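Local coordinates for protein 3-dehydroshikimate dehydratase (Bacillus anthracis, PDB 3DX5) that catalyses the manganese-dependent dehydration of 3-dehydroshikimate to 3,4-dihydroxybenzoate, which supplies the catechol unit of the siderophore petrobactin, at residues 8-12 and 216-220; 198-204 and 232-236; 207-211 and 222-226. All blocks are in the same frame, centred on the assembly; numbering follows the deposited sequence.

Contact 1: 8-12 and 216-220. With DHB (3,4-dihydroxybenzoic acid), chain D.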
loop_
_atom_site.group_PDB
_atom_site.type_symbol
_atom_site.label_atom_id
_atom_site.label_comp_id
_atom_site.label_asym_id
_atom_site.label_seq_id
_atom_site.Cartn_x
_atom_site.Cartn_y
_atom_site.Cartn_z
ATOM N N ILE A 8 -5.264 -8.033 2.731
ATOM C CA ILE A 8 -5.070 -6.903 1.811
ATOM C C ILE A 8 -6.167 -5.803 1.958
ATOM O O ILE A 8 -5.906 -4.646 1.689
ATOM C CB ILE A 8 -4.955 -7.368 0.328
ATOM C CG1 ILE A 8 -4.301 -6.278 -0.554
ATOM C CG2 ILE A 8 -6.313 -7.905 -0.228
ATOM C CD1 ILE A 8 -3.905 -6.794 -2.035
ATOM N N SER A 9 -7.371 -6.166 2.428
ATOM C CA SER A 9 -8.437 -5.173 2.656
ATOM C C SER A 9 -8.028 -4.142 3.695
ATOM O O SER A 9 -8.631 -3.061 3.782
ATOM C CB SER A 9 -9.772 -5.872 3.085
ATOM O OG SER A 9 -10.207 -6.737 2.036
ATOM N N PHE A 10 -7.021 -4.488 4.507
ATOM C CA PHE A 10 -6.582 -3.625 5.630
ATOM C C PHE A 10 -5.237 -2.943 5.346
ATOM O O PHE A 10 -4.600 -2.440 6.273
ATOM C CB PHE A 10 -6.488 -4.483 6.908
ATOM C CG PHE A 10 -7.807 -5.041 7.324
ATOM C CD1 PHE A 10 -8.643 -4.299 8.176
ATOM C CD2 PHE A 10 -8.255 -6.268 6.819
ATOM C CE1 PHE A 10 -9.913 -4.777 8.535
ATOM C CE2 PHE A 10 -9.528 -6.755 7.154
ATOM C CZ PHE A 10 -10.357 -6.010 8.013
ATOM N N ARG A 11 -4.814 -2.927 4.071
ATOM C CA ARG A 11 -3.455 -2.440 3.679
ATOM C C ARG A 11 -3.240 -0.946 3.987
ATOM O O ARG A 11 -2.100 -0.484 4.033
ATOM C CB ARG A 11 -3.220 -2.716 2.178
ATOM C CG ARG A 11 -4.106 -1.799 1.220
ATOM C CD ARG A 11 -4.308 -2.428 -0.212
ATOM N NE ARG A 11 -5.226 -1.563 -0.986
ATOM C CZ ARG A 11 -6.543 -1.468 -0.735
ATOM N NH1 ARG A 11 -7.121 -2.259 0.177
ATOM N NH2 ARG A 11 -7.292 -0.612 -1.416
ATOM N N HIS A 12 -4.338 -0.194 4.153
ATOM C CA HIS A 12 -4.278 1.237 4.453
ATOM C C HIS A 12 -4.733 1.649 5.857
ATOM O O HIS A 12 -5.128 2.802 6.101
ATOM C CB HIS A 12 -5.010 2.045 3.370
ATOM C CG HIS A 12 -4.365 1.924 2.024
ATOM N ND1 HIS A 12 -5.083 1.663 0.882
ATOM C CD2 HIS A 12 -3.061 1.973 1.649
ATOM C CE1 HIS A 12 -4.261 1.604 -0.150
ATOM N NE2 HIS A 12 -3.024 1.775 0.290
ATOM N N VAL A 216 -5.460 0.528 -6.719
ATOM C CA VAL A 216 -5.750 -0.245 -5.519
ATOM C C VAL A 216 -4.678 -0.033 -4.434
ATOM O O VAL A 216 -5.031 0.153 -3.254
ATOM C CB VAL A 216 -5.942 -1.750 -5.825
ATOM C CG1 VAL A 216 -5.933 -2.611 -4.503
ATOM C CG2 VAL A 216 -7.258 -1.976 -6.585
ATOM N N TYR A 217 -3.389 -0.034 -4.816
ATOM C CA TYR A 217 -2.317 0.055 -3.810
ATOM C C TYR A 217 -2.102 1.459 -3.235
ATOM O O TYR A 217 -1.572 1.574 -2.130
ATOM C CB TYR A 217 -0.963 -0.498 -4.312
ATOM C CG TYR A 217 -1.071 -1.873 -4.947
ATOM C CD1 TYR A 217 -1.950 -2.851 -4.431
ATOM C CD2 TYR A 217 -0.270 -2.203 -6.053
ATOM C CE1 TYR A 217 -2.060 -4.132 -5.045
ATOM C CE2 TYR A 217 -0.360 -3.465 -6.644
ATOM C CZ TYR A 217 -1.258 -4.410 -6.161
ATOM O OH TYR A 217 -1.300 -5.645 -6.798
ATOM N N ALA A 218 -2.465 2.496 -4.003
ATOM C CA ALA A 218 -2.352 3.912 -3.584
ATOM C C ALA A 218 -3.393 4.275 -2.503
ATOM O O ALA A 218 -4.591 3.994 -2.671
ATOM C CB ALA A 218 -2.495 4.861 -4.819
ATOM N N ALA A 219 -2.938 4.888 -1.411
ATOM C CA ALA A 219 -3.833 5.304 -0.311
ATOM C C ALA A 219 -4.910 6.268 -0.803
ATOM O O ALA A 219 -6.053 6.190 -0.364
ATOM C CB ALA A 219 -3.062 5.948 0.803
ATOM N N ALA A 220 -4.554 7.168 -1.713
ATOM C CA ALA A 220 -5.514 8.147 -2.165
ATOM C C ALA A 220 -6.231 7.640 -3.417
ATOM O O ALA A 220 -6.895 8.410 -4.095
ATOM C CB ALA A 220 -4.833 9.553 -2.421
HETATM C C1 DHB D . -5.032 -7.431 -6.499
HETATM C C2 DHB D . -6.081 -8.317 -6.726
HETATM C C3 DHB D . -7.176 -7.933 -7.506
HETATM O O3 DHB D . -8.243 -8.749 -7.778
HETATM C C4 DHB D . -7.174 -6.594 -8.101
HETATM O O4 DHB D . -8.244 -6.263 -8.856
HETATM C C5 DHB D . -6.105 -5.727 -7.892
HETATM C C6 DHB D . -5.039 -6.161 -7.082
HETATM C C DHB D . -3.869 -7.875 -5.627
HETATM O O1 DHB D . -2.877 -7.173 -5.408
HETATM O O2 DHB D . -3.912 -9.070 -5.042
HETATM O O HOH W 1 -7.407 3.114 0.442
#
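Two neighbouring carbonyls at the end of helix 213-217 are each taken up by a side chain of the loop 8-12. Arg-11 grips Val-216 O with two donors, NE at 2.9 Å and NH2 at 3.0 Å from that oxygen, and His-12 NE2 donates to Tyr-217 O at 2.8 Å. Ala-218 is the first residue to leave helical backbone angles, so these oxygens lie where the helix runs out, and side chains of a distant segment serve them. The guanidinium is itself held in place: Arg-11 NH1 donates to Ile-8 O at 3.1 Å, Val-216 CG1 packs over one of its faces, and NH2 also bonds Phe-255 O. Beyond the helix end, Ala-219 CA sits over the His-12 ring in a CH-pi contact, 3.7 Å from the ring centroid, while a water lies 2.8 Å from His-12 ND1 and gives a weak bond to Ala-219 O at 3.5 Å. In the TIM barrel, segment 8-12 follows strand 2-6 at the C-terminal, catalytic end of the strands, and the short helix 213-217 is set against it over the substrate pocket. Tyr-217 starts with its CA-to-CB bond away from the loop, yet its ring meets Ile-8, with CE1 4.4 Å from Ile-8 CD1. Its OH donates to carboxyl oxygen O1 of the bound product DHB at 2.6 Å, and Ile-8 CD1 approaches the same O1 to 3.5 Å. Tyr-217 and Ala-218 also pack against Ala-218 and Tyr-217 of the second subunit, whose Thr-37 hydrogen-bonds His-12 O.

Contact 2: 198-204 and 232-236. With MN (manganese (II) ion), chain B; DHB (3,4-dihydroxybenzoic acid), chain D.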
loop_
_atom_site.group_PDB
_atom_site.type_symbol
_atom_site.label_atom_id
_atom_site.label_comp_id
_atom_site.label_asym_id
_atom_site.label_seq_id
_atom_site.Cartn_x
_atom_site.Cartn_y
_atom_site.Cartn_z
ATOM N N HIS A 198 -12.331 -15.310 -5.468
ATOM C CA HIS A 198 -12.424 -13.917 -5.013
ATOM C C HIS A 198 -13.784 -13.405 -5.420
ATOM O O HIS A 198 -14.175 -13.565 -6.583
ATOM C CB HIS A 198 -11.339 -13.051 -5.693
ATOM C CG HIS A 198 -10.013 -13.105 -5.002
ATOM N ND1 HIS A 198 -8.923 -12.348 -5.403
ATOM C CD2 HIS A 198 -9.605 -13.820 -3.924
ATOM C CE1 HIS A 198 -7.908 -12.589 -4.589
ATOM N NE2 HIS A 198 -8.295 -13.481 -3.686
ATOM N N PHE A 199 -14.485 -12.768 -4.486
ATOM C CA PHE A 199 -15.787 -12.176 -4.737
ATOM C C PHE A 199 -15.668 -10.659 -4.537
ATOM O O PHE A 199 -15.406 -10.198 -3.420
ATOM C CB PHE A 199 -16.814 -12.663 -3.691
ATOM C CG PHE A 199 -17.365 -14.078 -3.910
ATOM C CD1 PHE A 199 -16.860 -14.927 -4.891
ATOM C CD2 PHE A 199 -18.347 -14.569 -3.057
ATOM C CE1 PHE A 199 -17.371 -16.227 -5.054
ATOM C CE2 PHE A 199 -18.873 -15.860 -3.206
ATOM C CZ PHE A 199 -18.383 -16.694 -4.214
ATOM N N LYS A 200 -15.881 -9.869 -5.585
ATOM C CA LYS A 200 -16.036 -8.422 -5.390
ATOM C C LYS A 200 -16.968 -7.941 -6.497
ATOM O O LYS A 200 -17.226 -8.682 -7.453
ATOM C CB LYS A 200 -14.668 -7.673 -5.365
ATOM C CG LYS A 200 -13.777 -7.839 -6.644
ATOM C CD LYS A 200 -12.510 -6.958 -6.518
ATOM C CE LYS A 200 -11.611 -7.028 -7.773
ATOM N NZ LYS A 200 -11.045 -8.406 -7.998
ATOM N N ASN A 201 -17.473 -6.716 -6.399
ATOM C CA ASN A 201 -18.447 -6.244 -7.388
ATOM C C ASN A 201 -18.211 -4.781 -7.700
ATOM O O ASN A 201 -17.486 -4.091 -6.971
ATOM C CB ASN A 201 -19.893 -6.455 -6.889
ATOM C CG ASN A 201 -20.859 -6.777 -8.032
ATOM O OD1 ASN A 201 -20.546 -6.527 -9.213
ATOM N ND2 ASN A 201 -22.026 -7.341 -7.696
ATOM N N ILE A 202 -18.850 -4.281 -8.748
ATOM C CA ILE A 202 -18.659 -2.889 -9.137
ATOM C C ILE A 202 -20.039 -2.371 -9.520
ATOM O O ILE A 202 -20.888 -3.173 -9.977
ATOM C CB ILE A 202 -17.639 -2.785 -10.310
ATOM C CG1 ILE A 202 -17.170 -1.360 -10.508
ATOM C CG2 ILE A 202 -18.229 -3.308 -11.650
ATOM C CD1 ILE A 202 -16.128 -0.921 -9.489
ATOM N N SER A 203 -20.303 -1.072 -9.360
ATOM C CA SER A 203 -21.673 -0.589 -9.697
ATOM C C SER A 203 -21.927 -0.555 -11.203
ATOM O O SER A 203 -23.066 -0.680 -11.645
ATOM C CB SER A 203 -21.966 0.792 -9.094
ATOM O OG SER A 203 -21.034 1.731 -9.620
ATOM N N SER A 204 -20.876 -0.430 -12.002
ATOM C CA SER A 204 -21.030 -0.268 -13.458
ATOM C C SER A 204 -19.682 -0.544 -14.093
ATOM O O SER A 204 -18.639 -0.257 -13.469
ATOM C CB SER A 204 -21.491 1.176 -13.762
ATOM O OG SER A 204 -21.070 1.638 -15.033
ATOM N N GLY A 232 -24.048 -4.668 -6.831
ATOM C CA GLY A 232 -23.360 -4.386 -8.089
ATOM C C GLY A 232 -23.905 -5.091 -9.319
ATOM O O GLY A 232 -24.920 -5.765 -9.242
ATOM N N ILE A 233 -23.203 -4.947 -10.445
ATOM C CA ILE A 233 -23.683 -5.426 -11.745
ATOM C C ILE A 233 -23.472 -6.946 -11.933
ATOM O O ILE A 233 -24.271 -7.596 -12.582
ATOM C CB ILE A 233 -23.120 -4.547 -12.937
ATOM C CG1 ILE A 233 -23.764 -4.880 -14.287
ATOM C CG2 ILE A 233 -21.606 -4.611 -13.030
ATOM C CD1 ILE A 233 -25.340 -4.583 -14.378
ATOM N N VAL A 234 -22.410 -7.508 -11.375
ATOM C CA VAL A 234 -22.232 -8.957 -11.398
ATOM C C VAL A 234 -23.278 -9.628 -10.500
ATOM O O VAL A 234 -23.564 -9.140 -9.388
ATOM C CB VAL A 234 -20.826 -9.373 -10.944
ATOM C CG1 VAL A 234 -20.647 -10.918 -11.040
ATOM C CG2 VAL A 234 -19.778 -8.661 -11.780
ATOM N N ASN A 235 -23.857 -10.722 -10.993
ATOM C CA ASN A 235 -24.945 -11.430 -10.313
ATOM C C ASN A 235 -24.367 -12.506 -9.390
ATOM O O ASN A 235 -24.088 -13.644 -9.821
ATOM C CB ASN A 235 -25.939 -12.035 -11.343
ATOM C CG ASN A 235 -27.239 -12.521 -10.709
ATOM O OD1 ASN A 235 -27.274 -12.961 -9.580
ATOM N ND2 ASN A 235 -28.302 -12.435 -11.454
ATOM N N TYR A 236 -24.183 -12.131 -8.124
ATOM C CA TYR A 236 -23.667 -13.033 -7.103
ATOM C C TYR A 236 -24.684 -14.094 -6.641
ATOM O O TYR A 236 -24.277 -15.144 -6.143
ATOM C CB TYR A 236 -22.966 -12.246 -5.947
ATOM C CG TYR A 236 -21.550 -11.959 -6.351
ATOM C CD1 TYR A 236 -21.211 -10.778 -7.015
ATOM C CD2 TYR A 236 -20.548 -12.925 -6.175
ATOM C CE1 TYR A 236 -19.896 -10.551 -7.451
ATOM C CE2 TYR A 236 -19.241 -12.713 -6.639
ATOM C CZ TYR A 236 -18.915 -11.515 -7.232
ATOM O OH TYR A 236 -17.632 -11.348 -7.701
HETATM MN MN MN B . -8.653 -10.649 -6.894
HETATM C C1 DHB D . -5.032 -7.431 -6.499
HETATM C C2 DHB D . -6.081 -8.317 -6.726
HETATM C C3 DHB D . -7.176 -7.933 -7.506
HETATM O O3 DHB D . -8.243 -8.749 -7.778
HETATM C C4 DHB D . -7.174 -6.594 -8.101
HETATM O O4 DHB D . -8.244 -6.263 -8.856
HETATM C C5 DHB D . -6.105 -5.727 -7.892
HETATM C C6 DHB D . -5.039 -6.161 -7.082
HETATM C C DHB D . -3.869 -7.875 -5.627
HETATM O O1 DHB D . -2.877 -7.173 -5.408
HETATM O O2 DHB D . -3.912 -9.070 -5.042
#
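The largely extended segment 198-204 approaches the loop 232-236 closely at one end, with Ser-203 CA and Gly-232 CA 4.5 Å apart, and less closely at the other, with Phe-199 CA and Tyr-236 CA 8.3 Å apart. One backbone bond joins them, Ile-233 N to Ile-202 O at 3.0 Å. The Asn-201 side chain bonds the backbone of Val-234 twice: OD1 accepts from Val-234 N at 3.0 Å and ND2 donates to Val-234 O at 2.9 Å, while ND2 also bonds Leu-229 O. A CB on Gly-232 would clash with Asn-201 CG. Tyr-236 OH donates to Lys-200 O at 2.7 Å, and its CE2 packs 3.6 Å from Phe-199 CG. Facing the pocket, His-198 ND1 binds manganese at 2.3 Å, its NE2 hydrogen-bonded to Glu-33, and Lys-200 NZ donates to DHB O3 at 2.8 Å; O3 also ligates the metal. Glu-142, Asp-172 and Glu-253 complete the protein ligands of this Mn site at the C-terminal end of a TIM barrel's strands.

Contact 3: 207-211 and 222-226. With DHB (3,4-dihydroxybenzoic acid), chain D.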
loop_
_atom_site.group_PDB
_atom_site.type_symbol
_atom_site.label_atom_id
_atom_site.label_comp_id
_atom_site.label_asym_id
_atom_site.label_seq_id
_atom_site.Cartn_x
_atom_site.Cartn_y
_atom_site.Cartn_z
ATOM N N TYR A 207 -16.626 1.962 -14.118
ATOM C CA TYR A 207 -15.719 2.123 -13.009
ATOM C C TYR A 207 -14.696 0.999 -12.881
ATOM O O TYR A 207 -13.983 0.942 -11.867
ATOM C CB TYR A 207 -16.499 2.295 -11.691
ATOM C CG TYR A 207 -17.378 3.522 -11.713
ATOM C CD1 TYR A 207 -16.813 4.800 -11.746
ATOM C CD2 TYR A 207 -18.770 3.411 -11.746
ATOM C CE1 TYR A 207 -17.625 5.956 -11.814
ATOM C CE2 TYR A 207 -19.587 4.561 -11.808
ATOM C CZ TYR A 207 -18.997 5.822 -11.843
ATOM O OH TYR A 207 -19.782 6.953 -11.881
ATOM N N LEU A 208 -14.617 0.110 -13.877
ATOM C CA LEU A 208 -13.701 -1.045 -13.761
ATOM C C LEU A 208 -12.232 -0.703 -13.547
ATOM O O LEU A 208 -11.519 -1.490 -12.949
ATOM C CB LEU A 208 -13.850 -2.024 -14.943
ATOM C CG LEU A 208 -15.084 -2.927 -14.852
ATOM C CD1 LEU A 208 -15.371 -3.515 -16.240
ATOM C CD2 LEU A 208 -14.923 -4.034 -13.827
ATOM N N HIS A 209 -11.797 0.465 -14.027
ATOM C CA HIS A 209 -10.414 0.902 -13.907
ATOM C C HIS A 209 -10.024 1.131 -12.422
ATOM O O HIS A 209 -8.845 1.214 -12.119
ATOM C CB HIS A 209 -10.210 2.211 -14.703
ATOM C CG HIS A 209 -11.200 3.276 -14.329
ATOM N ND1 HIS A 209 -10.968 4.192 -13.326
ATOM C CD2 HIS A 209 -12.466 3.511 -14.762
ATOM C CE1 HIS A 209 -12.028 4.976 -13.182
ATOM N NE2 HIS A 209 -12.952 4.580 -14.039
ATOM N N VAL A 210 -10.985 1.227 -11.493
ATOM C CA VAL A 210 -10.609 1.418 -10.066
ATOM C C VAL A 210 -9.905 0.177 -9.514
ATOM O O VAL A 210 -9.180 0.269 -8.522
ATOM C CB VAL A 210 -11.785 1.835 -9.130
ATOM C CG1 VAL A 210 -12.377 3.175 -9.572
ATOM C CG2 VAL A 210 -12.865 0.675 -9.012
ATOM N N PHE A 211 -10.077 -0.965 -10.190
ATOM C CA PHE A 211 -9.334 -2.163 -9.824
ATOM C C PHE A 211 -7.937 -2.295 -10.403
ATOM O O PHE A 211 -7.257 -3.283 -10.136
ATOM C CB PHE A 211 -10.132 -3.426 -10.111
ATOM C CG PHE A 211 -11.408 -3.491 -9.342
ATOM C CD1 PHE A 211 -11.412 -3.332 -7.941
ATOM C CD2 PHE A 211 -12.608 -3.668 -10.001
ATOM C CE1 PHE A 211 -12.613 -3.387 -7.217
ATOM C CE2 PHE A 211 -13.814 -3.733 -9.279
ATOM C CZ PHE A 211 -13.814 -3.590 -7.895
ATOM N N ASN A 222 -8.797 6.031 -6.149
ATOM C CA ASN A 222 -10.238 6.132 -6.356
ATOM C C ASN A 222 -10.983 4.844 -5.943
ATOM O O ASN A 222 -10.569 3.733 -6.319
ATOM C CB ASN A 222 -10.461 6.399 -7.850
ATOM C CG ASN A 222 -11.878 6.850 -8.165
ATOM O OD1 ASN A 222 -12.688 7.095 -7.256
ATOM N ND2 ASN A 222 -12.184 6.977 -9.471
ATOM N N ARG A 223 -12.053 4.971 -5.159
ATOM C CA ARG A 223 -12.871 3.800 -4.766
ATOM C C ARG A 223 -14.288 3.863 -5.358
ATOM O O ARG A 223 -15.096 2.972 -5.110
ATOM C CB ARG A 223 -12.939 3.634 -3.231
ATOM C CG ARG A 223 -11.541 3.669 -2.516
ATOM C CD ARG A 223 -10.588 2.562 -2.998
ATOM N NE ARG A 223 -9.276 2.678 -2.372
ATOM C CZ ARG A 223 -8.119 2.660 -3.026
ATOM N NH1 ARG A 223 -8.076 2.510 -4.337
ATOM N NH2 ARG A 223 -7.005 2.788 -2.354
ATOM N N THR A 224 -14.576 4.893 -6.143
ATOM C CA THR A 224 -15.906 5.061 -6.763
ATOM C C THR A 224 -16.329 3.815 -7.512
ATOM O O THR A 224 -15.528 3.225 -8.246
ATOM C CB THR A 224 -15.915 6.252 -7.740
ATOM O OG1 THR A 224 -15.633 7.420 -6.997
ATOM C CG2 THR A 224 -17.287 6.466 -8.443
ATOM N N GLY A 225 -17.569 3.388 -7.296
ATOM C CA GLY A 225 -18.104 2.220 -8.023
ATOM C C GLY A 225 -17.896 0.901 -7.298
ATOM O O GLY A 225 -18.545 -0.072 -7.627
HETATM N N MSE A 226 -16.987 0.844 -6.318
HETATM C CA MSE A 226 -16.823 -0.387 -5.524
HETATM C C MSE A 226 -18.038 -0.574 -4.597
HETATM O O MSE A 226 -18.341 0.309 -3.822
HETATM C CB MSE A 226 -15.525 -0.347 -4.693
HETATM C CG MSE A 226 -14.216 -0.240 -5.519
HETATM SE SE MSE A 226 -12.721 -0.404 -4.317
HETATM C CE MSE A 226 -11.254 0.063 -5.556
HETATM C C1 DHB D . -5.032 -7.431 -6.499
HETATM C C2 DHB D . -6.081 -8.317 -6.726
HETATM C C3 DHB D . -7.176 -7.933 -7.506
HETATM O O3 DHB D . -8.243 -8.749 -7.778
HETATM C C4 DHB D . -7.174 -6.594 -8.101
HETATM O O4 DHB D . -8.244 -6.263 -8.856
HETATM C C5 DHB D . -6.105 -5.727 -7.892
HETATM C C6 DHB D . -5.039 -6.161 -7.082
HETATM C C DHB D . -3.869 -7.875 -5.627
HETATM O O1 DHB D . -2.877 -7.173 -5.408
HETATM O O2 DHB D . -3.912 -9.070 -5.042
#
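Tyr-207 opens the 3-10 segment 207-211 with its ring laid against the turn opposite: Thr-224 CG2 sits over one face in a CH-pi contact, 3.9 Å from the ring centroid, and Gly-225 CA lies 4.0 Å from Tyr-207 CD2. Gly-225 belongs to a type II beta turn from Arg-223 to Met-226, closed by Met-226 N to Arg-223 O at 3.1 Å. Its positive phi would jam a CB against the preceding carbonyl, and that CB would also strike Tyr-207 CB. His-209 adds a slight touch, its CE1 4.2 Å from Asn-222 ND2. Val-210, whose N bonds Tyr-207 O at 3.0 Å, points into the middle of segment 222-226: CB lies 3.6 Å from Asn-222 O, CG1 3.4 Å from Thr-224 O and CG2 3.9 Å from Met-226 CG. Across from it, Asn-222 OD1 accepts from Thr-224 N at 3.1 Å, an Asx turn leading into the beta turn, and from Thr-224 OG1 at 3.0 Å. Asn-215, from the helix between the segments, ties them through ND2 to Val-210 O and Asn-222 O. Phe-211 ends the walk. Its CE1 meets CG of Met-226, a selenomethionine, at 3.9 Å, with SE 5.3 Å from the ring centroid in an oblique Met-aromatic contact, while its backbone O receives a weak bond from DHB O4 at 3.4 Å. The direct contacts between the segments are thus apolar and CH-pi packing, which joins the turn to Phe-211, a residue that lines the product pocket and makes a cation-pi pair with Lys-200.

How the contacts relate
All three contacts touch the bound DHB, at different atoms: contact 1 reaches carboxyl O1, contact 2 reaches O3 and the manganese, and contact 3 reaches O4. Contact 3 is nested within the chain between the segments of contact 2, their centres about 11 Å apart. Ser-203 N and Gly-225 O, 2.7 Å apart, probably hydrogen-bond, and Lys-200 CD lies 3.6 Å from Phe-211 CE1. Contacts 1 and 3, with centres about 13 Å apart, meet chiefly at Arg-223, whose NH2 is 2.7 Å from Ala-218 O and 3.5 Å from the like-charged Arg-11 NH2. Contacts 1 and 2 do not touch, their nearest atoms being about 7 Å apart.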